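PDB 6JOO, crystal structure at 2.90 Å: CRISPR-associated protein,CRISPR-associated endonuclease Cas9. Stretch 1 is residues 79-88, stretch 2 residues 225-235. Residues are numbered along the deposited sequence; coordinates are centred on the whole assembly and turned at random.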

# COMPACT_ATOMS: atom_id res chain seq x y z
N GLN A 79 -2.20 27.81 -14.91
CA GLN A 79 -1.04 28.47 -15.50
C GLN A 79 -1.26 28.78 -16.98
O GLN A 79 -0.76 29.79 -17.48
CB GLN A 79 0.21 27.60 -15.32
CG GLN A 79 0.68 27.48 -13.88
CD GLN A 79 1.06 28.81 -13.27
OE1 GLN A 79 0.26 29.44 -12.58
NE2 GLN A 79 2.30 29.24 -13.51
N LEU A 80 -2.00 27.93 -17.68
CA LEU A 80 -2.27 28.17 -19.10
C LEU A 80 -3.20 29.36 -19.28
O LEU A 80 -3.05 30.14 -20.24
CB LEU A 80 -2.87 26.92 -19.74
CG LEU A 80 -3.29 27.03 -21.21
CD1 LEU A 80 -2.09 27.31 -22.09
CD2 LEU A 80 -4.00 25.76 -21.65
N ASP A 81 -4.17 29.53 -18.38
CA ASP A 81 -5.06 30.69 -18.46
C ASP A 81 -4.30 31.98 -18.18
O ASP A 81 -4.55 33.00 -18.82
CB ASP A 81 -6.23 30.53 -17.48
CG ASP A 81 -7.22 29.46 -17.93
OD1 ASP A 81 -6.94 28.74 -18.91
OD2 ASP A 81 -8.29 29.35 -17.29
N LYS A 82 -3.36 31.95 -17.23
CA LYS A 82 -2.54 33.13 -16.96
C LYS A 82 -1.59 33.42 -18.11
O LYS A 82 -1.30 34.59 -18.39
CB LYS A 82 -1.76 32.94 -15.66
N PHE A 83 -1.10 32.38 -18.79
CA PHE A 83 -0.28 32.58 -19.97
C PHE A 83 -1.10 33.13 -21.13
O PHE A 83 -0.60 33.95 -21.91
CB PHE A 83 0.38 31.26 -20.37
CG PHE A 83 1.07 31.30 -21.71
CD1 PHE A 83 2.36 31.81 -21.82
CD2 PHE A 83 0.44 30.83 -22.85
CE1 PHE A 83 3.00 31.85 -23.05
CE2 PHE A 83 1.08 30.86 -24.08
CZ PHE A 83 2.36 31.38 -24.17
N ILE A 84 -2.35 32.69 -21.26
CA ILE A 84 -3.21 33.18 -22.34
C ILE A 84 -3.59 34.64 -22.11
O ILE A 84 -3.67 35.43 -23.05
CB ILE A 84 -4.44 32.27 -22.47
CG1 ILE A 84 -4.05 30.95 -23.15
CG2 ILE A 84 -5.56 32.96 -23.23
CD1 ILE A 84 -5.21 29.99 -23.33
N GLN A 85 -3.81 35.02 -20.85
CA GLN A 85 -4.18 36.40 -20.56
C GLN A 85 -3.00 37.35 -20.71
O GLN A 85 -3.19 38.53 -21.03
CB GLN A 85 -4.77 36.51 -19.16
CG GLN A 85 -6.18 35.95 -19.06
CD GLN A 85 -6.73 36.03 -17.66
OE1 GLN A 85 -6.00 36.23 -16.70
NE2 GLN A 85 -8.05 35.88 -17.54
N ARG A 86 -1.77 36.86 -20.48
CA ARG A 86 -0.59 37.70 -20.68
C ARG A 86 -0.32 37.97 -22.15
O ARG A 86 0.41 38.92 -22.47
CB ARG A 86 0.63 37.06 -20.01
CG ARG A 86 0.70 37.29 -18.50
CD ARG A 86 2.03 36.82 -17.91
NE ARG A 86 2.14 35.37 -17.80
CZ ARG A 86 2.80 34.60 -18.66
NH1 ARG A 86 3.43 35.15 -19.70
NH2 ARG A 86 2.84 33.29 -18.49
N GLN A 87 -0.87 37.16 -23.05
CA GLN A 87 -0.80 37.42 -24.48
C GLN A 87 -1.94 38.28 -24.98
O GLN A 87 -2.15 38.38 -26.20
CB GLN A 87 -0.78 36.09 -25.25
CG GLN A 87 0.28 35.12 -24.79
CD GLN A 87 1.68 35.66 -24.97
OE1 GLN A 87 2.17 35.78 -26.09
NE2 GLN A 87 2.34 35.99 -23.86
N GLY A 88 -2.70 38.91 -24.08
CA GLY A 88 -3.82 39.73 -24.47
C GLY A 88 -5.04 38.98 -24.95
O GLY A 88 -6.00 39.60 -25.40
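Stretch 2 (225-235) ELYRKIIDVVF

Stretch 2 packs on stretch 1 as one helix against another. Residues 225-234 are helical, continuing a helix that begins earlier in the chain, and F235 is the first residue to leave helical phi/psi. The N-to-C directions of this helix and helix 79-86 differ by 155°, so the two run roughly antiparallel with a distinct splay, their axes coming no closer than 10.0 Å. The register shows where they converge. Near the start of stretch 1 the backbones are close, with L80 CA 6.0 Å from V233 CA; at the other end the gap widens to 10.3 Å between Q87 CA and L226 CA, where Q87 and L226 still meet through their side chains.

The dominant shape is a bump on stretch 1 entering a hollow on stretch 2. F83, with chi1 at t and chi2 at 83°, points its CA-to-CB bond toward the partner helix and sets its ring as a knob among L226, K229, I230 and V233. These four positions follow the classic i, i+3, i+4, i+7 pattern, which places them on one face of a helix and leaves a pocket between successive turns. V233 and I230 meet the ring in distinct ways. V233 covers one face: its CG2 lies 4.2 Å from the centroid of the F83 ring and only 16° off the ring normal, a CH-pi contact, while the same CG2 is 4.0 Å from F83 CG. I230 closes the edge, its CG1 3.9 Å from F83 CE2 and near the plane of the ring. At the tip of the ring, F83 CZ lies 4.1 Å from the backbone K229 O and 4.3 Å from L226 CD1. The K229 side chain is modelled only to CB, so what is visible of this wall is backbone and a single methylene carbon.

V233 is the second main bump. It also points toward its partner, and its chi1 at t sends the two methyls to different neighbours: CG2 goes over the F83 ring, while CG1 presses on L80, 3.6 Å from L80 CA and 3.6 Å from L80 CD1. CG1 thus reaches the L80 backbone as well as its side chain. L80 starts sideways but its end comes nearer, and its CD1 also reaches V234 CG2 at 4.3 Å.

At the wide end, Q87 points toward stretch 2 and brings its OE1 to 3.7 Å from L226 CD1. L226 likewise begins sideways and turns its end inward, so its CD1 serves both the Q87 amide and the F83 ring.

No hydrogen bond crosses the interface among the modelled atoms, and the two stretches together bury a modest 331 Å². The rule to read from this contact is an aromatic knob in a four-residue hollow, with a valine shared between the F83 ring and L80 where the backbones come nearest.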

# COMPACT_ATOMS: atom_id res chain seq x y z
N GLU A 225 9.45 31.30 -31.86
CA GLU A 225 9.67 31.94 -30.57
C GLU A 225 8.44 31.82 -29.67
O GLU A 225 8.58 31.83 -28.44
CB GLU A 225 10.05 33.41 -30.77
N LEU A 226 7.25 31.71 -30.25
CA LEU A 226 6.03 31.57 -29.47
C LEU A 226 5.49 30.15 -29.46
O LEU A 226 4.91 29.73 -28.45
CB LEU A 226 4.95 32.52 -30.00
CG LEU A 226 3.68 32.67 -29.15
CD1 LEU A 226 4.04 33.08 -27.73
CD2 LEU A 226 2.75 33.69 -29.78
N TYR A 227 5.66 29.40 -30.55
CA TYR A 227 5.28 27.99 -30.56
C TYR A 227 5.97 27.23 -29.44
O TYR A 227 5.33 26.48 -28.70
CB TYR A 227 5.60 27.38 -31.92
CG TYR A 227 5.75 25.87 -31.91
CD1 TYR A 227 4.63 25.04 -31.99
CD2 TYR A 227 7.00 25.27 -31.84
CE1 TYR A 227 4.76 23.66 -31.99
CE2 TYR A 227 7.14 23.90 -31.83
CZ TYR A 227 6.02 23.10 -31.91
OH TYR A 227 6.16 21.73 -31.91
N ARG A 228 7.28 27.44 -29.29
CA ARG A 228 8.02 26.78 -28.21
C ARG A 228 7.47 27.18 -26.85
O ARG A 228 7.31 26.34 -25.96
CB ARG A 228 9.51 27.09 -28.32
N LYS A 229 7.17 28.47 -26.67
CA LYS A 229 6.64 28.94 -25.39
C LYS A 229 5.25 28.36 -25.12
O LYS A 229 4.87 28.20 -23.95
CB LYS A 229 6.59 30.47 -25.37
N ILE A 230 4.49 28.06 -26.16
CA ILE A 230 3.19 27.43 -25.97
C ILE A 230 3.35 25.96 -25.61
O ILE A 230 2.66 25.46 -24.71
CB ILE A 230 2.31 27.62 -27.22
CG1 ILE A 230 1.93 29.09 -27.40
CG2 ILE A 230 1.06 26.76 -27.14
CD1 ILE A 230 1.06 29.35 -28.60
N ILE A 231 4.26 25.26 -26.28
CA ILE A 231 4.52 23.86 -25.96
C ILE A 231 4.96 23.71 -24.51
O ILE A 231 4.69 22.68 -23.87
CB ILE A 231 5.56 23.27 -26.94
CG1 ILE A 231 5.06 23.38 -28.38
CG2 ILE A 231 5.87 21.82 -26.61
CD1 ILE A 231 3.74 22.69 -28.62
N ASP A 232 5.62 24.73 -23.96
CA ASP A 232 6.07 24.67 -22.57
C ASP A 232 4.88 24.60 -21.62
O ASP A 232 4.96 23.94 -20.57
CB ASP A 232 6.94 25.88 -22.24
CG ASP A 232 8.16 25.97 -23.13
OD1 ASP A 232 8.59 24.93 -23.68
OD2 ASP A 232 8.69 27.09 -23.29
N VAL A 233 3.78 25.26 -21.96
CA VAL A 233 2.65 25.38 -21.04
C VAL A 233 1.63 24.27 -21.27
O VAL A 233 1.14 23.66 -20.31
CB VAL A 233 2.00 26.77 -21.20
CG1 VAL A 233 0.93 26.97 -20.14
CG2 VAL A 233 3.06 27.85 -21.11
N VAL A 234 1.30 23.99 -22.53
CA VAL A 234 0.30 22.97 -22.83
C VAL A 234 0.77 21.60 -22.35
O VAL A 234 0.01 20.85 -21.72
CB VAL A 234 -0.02 22.97 -24.34
CG1 VAL A 234 -0.87 21.77 -24.71
CG2 VAL A 234 -0.73 24.26 -24.72
N PHE A 235 2.03 21.27 -22.61
CA PHE A 235 2.57 19.96 -22.28
C PHE A 235 3.43 19.99 -21.02
O PHE A 235 4.31 19.13 -20.86
CB PHE A 235 3.36 19.40 -23.46
CG PHE A 235 2.55 19.29 -24.73
CD1 PHE A 235 1.88 18.11 -25.04
CD2 PHE A 235 2.45 20.36 -25.60
CE1 PHE A 235 1.14 18.01 -26.20
CE2 PHE A 235 1.70 20.26 -26.76
CZ PHE A 235 1.05 19.08 -27.06